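Local coordinates for aquaporin aqpM (Methanothermobacter marburgensis str. Marburg, PDB 2F2B), which forms a tetrameric membrane channel through which water moves in either direction under osmotic force, and transiently increases the initial glycerol flux, at residues I13-L18 / C79-A84. Sequence-based numbering, arbitrary orientation.
Sequences IGTFIL and CHINPA
Thr15 OG1 touches Ile81 while its hydrogen bond goes elsewhere, to the backbone carbonyl of Glu11 one turn earlier; across the contact it lies 3.4 Å from Ile81 CA, a van der Waals approach. Thr15 and Ile81 carry the closest backbone pair, their CA atoms 4.9 Å apart, and the two side chains run antiparallel alongside one another, Thr15 OG1 lying over Ile81 CA and CB. Such proximity is made possible by Gly14: Ile81 CG2 lies on the side where a beta carbon of residue 14 would point, and so settles on the bare helix backbone, 3.5 Å from Gly14 C. In the other branch of Ile81, CG1 sits flanked by both backbone arms (chi1 63°), and the extended chi2 then sends CD1 to Leu18, where Leu18 CD1 and Ile81 CD1 meet at 3.6 Å. Leu18 reaches there with CG anti to its backbone N (chi1 -174°).

Ile81 leads directly into the first NPA motif. Asn82 is the N-cap of helix 83-91: its OD1 accepts from Ala84 N at 2.9 Å, with the donor 37° out of the carbonyl plane. With OD1 held by the cap, ND2 bonds Leu198 O and a glycerol probably from the crystallisation liquor, consistent with the pore-facing NPA asparagine of aquaporins, while the Glu11 carboxylate takes Ile81 N and His80 N, tying the loop to helix 4-33. The buried contact thus seats the pore-forming loop that leads into the half-membrane helix 83-91 against that transmembrane helix, with helix 52-73 packing on Leu18 and Cys79, helix 100-122 on Thr15 and Pro83, and helix 200-214 on Leu18 and Asn82.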
loop_
_atom_site.group_PDB
_atom_site.type_symbol
_atom_site.label_atom_id
_atom_site.label_comp_id
_atom_site.label_asym_id
_atom_site.label_seq_id
_atom_site.Cartn_x
_atom_site.Cartn_y
_atom_site.Cartn_z
ATOM N N ILE A 13 -1.233 16.959 -19.487
ATOM C CA ILE A 13 -2.191 16.502 -18.483
ATOM C C ILE A 13 -1.536 15.551 -17.483
ATOM O O ILE A 13 -1.725 15.683 -16.270
ATOM C CB ILE A 13 -3.390 15.792 -19.152
ATOM C CG1 ILE A 13 -4.210 16.812 -19.948
ATOM C CG2 ILE A 13 -4.266 15.114 -18.095
ATOM C CD1 ILE A 13 -5.277 16.192 -20.832
ATOM N N GLY A 14 -0.762 14.600 -17.997
ATOM C CA GLY A 14 -0.101 13.637 -17.133
ATOM C C GLY A 14 0.871 14.267 -16.157
ATOM O O GLY A 14 0.927 13.878 -14.990
ATOM N N THR A 15 1.648 15.240 -16.620
ATOM C CA THR A 15 2.610 15.882 -15.738
ATOM C C THR A 15 1.891 16.815 -14.763
ATOM O O THR A 15 2.330 16.998 -13.631
ATOM C CB THR A 15 3.674 16.649 -16.543
ATOM O OG1 THR A 15 4.143 15.815 -17.614
ATOM C CG2 THR A 15 4.855 16.996 -15.652
ATOM N N PHE A 16 0.784 17.398 -15.210
ATOM C CA PHE A 16 -0.026 18.266 -14.362
ATOM C C PHE A 16 -0.508 17.409 -13.181
ATOM O O PHE A 16 -0.427 17.817 -12.023
ATOM C CB PHE A 16 -1.227 18.794 -15.171
ATOM C CG PHE A 16 -2.252 19.545 -14.353
ATOM C CD1 PHE A 16 -3.088 18.876 -13.463
ATOM C CD2 PHE A 16 -2.393 20.922 -14.489
ATOM C CE1 PHE A 16 -4.050 19.567 -12.719
ATOM C CE2 PHE A 16 -3.351 21.621 -13.750
ATOM C CZ PHE A 16 -4.179 20.941 -12.865
ATOM N N ILE A 17 -1.005 16.217 -13.494
ATOM C CA ILE A 17 -1.509 15.290 -12.478
ATOM C C ILE A 17 -0.406 14.878 -11.509
ATOM O O ILE A 17 -0.593 14.889 -10.286
ATOM C CB ILE A 17 -2.111 14.029 -13.145
ATOM C CG1 ILE A 17 -3.430 14.402 -13.833
ATOM C CG2 ILE A 17 -2.325 12.923 -12.101
ATOM C CD1 ILE A 17 -3.964 13.341 -14.783
ATOM N N LEU A 18 0.746 14.520 -12.062
ATOM C CA LEU A 18 1.885 14.103 -11.253
ATOM C C LEU A 18 2.249 15.158 -10.202
ATOM O O LEU A 18 2.411 14.842 -9.023
ATOM C CB LEU A 18 3.082 13.823 -12.172
ATOM C CG LEU A 18 4.366 13.246 -11.568
ATOM C CD1 LEU A 18 5.160 12.522 -12.656
ATOM C CD2 LEU A 18 5.190 14.357 -10.947
ATOM N N CYS A 79 2.808 8.166 -22.029
ATOM C CA CYS A 79 2.842 8.732 -20.679
ATOM C C CYS A 79 4.233 8.782 -20.047
ATOM O O CYS A 79 4.483 8.146 -19.019
ATOM C CB CYS A 79 1.877 7.966 -19.760
ATOM S SG CYS A 79 1.495 8.822 -18.203
ATOM N N HIS A 80 5.136 9.542 -20.663
ATOM C CA HIS A 80 6.493 9.694 -20.143
ATOM C C HIS A 80 6.452 10.587 -18.904
ATOM O O HIS A 80 7.061 10.270 -17.878
ATOM C CB HIS A 80 7.409 10.370 -21.172
ATOM C CG HIS A 80 7.584 9.603 -22.448
ATOM N ND1 HIS A 80 8.468 10.000 -23.429
ATOM C CD2 HIS A 80 6.975 8.489 -22.917
ATOM C CE1 HIS A 80 8.394 9.164 -24.449
ATOM N NE2 HIS A 80 7.497 8.238 -24.165
ATOM N N ILE A 81 5.745 11.710 -19.040
ATOM C CA ILE A 81 5.571 12.732 -18.001
ATOM C C ILE A 81 6.822 12.990 -17.167
ATOM O O ILE A 81 6.745 13.330 -15.981
ATOM C CB ILE A 81 4.366 12.391 -17.075
ATOM C CG1 ILE A 81 4.603 11.072 -16.329
ATOM C CG2 ILE A 81 3.093 12.297 -17.922
ATOM C CD1 ILE A 81 3.509 10.732 -15.312
ATOM N N ASN A 82 7.973 12.876 -17.825
ATOM C CA ASN A 82 9.270 13.047 -17.181
ATOM C C ASN A 82 10.339 13.249 -18.266
ATOM O O ASN A 82 10.598 12.347 -19.054
ATOM C CB ASN A 82 9.587 11.778 -16.386
ATOM C CG ASN A 82 10.863 11.884 -15.584
ATOM O OD1 ASN A 82 11.746 12.687 -15.890
ATOM N ND2 ASN A 82 10.973 11.054 -14.551
ATOM N N PRO A 83 10.969 14.432 -18.314
ATOM C CA PRO A 83 12.004 14.692 -19.323
ATOM C C PRO A 83 13.134 13.662 -19.310
ATOM O O PRO A 83 13.697 13.332 -20.358
ATOM C CB PRO A 83 12.494 16.094 -18.961
ATOM C CG PRO A 83 11.248 16.743 -18.425
ATOM C CD PRO A 83 10.663 15.654 -17.547
ATOM N N ALA A 84 13.470 13.156 -18.124
ATOM C CA ALA A 84 14.535 12.165 -18.011
ATOM C C ALA A 84 14.145 10.835 -18.661
ATOM O O ALA A 84 15.001 10.124 -19.195
ATOM C CB ALA A 84 14.902 11.951 -16.543
#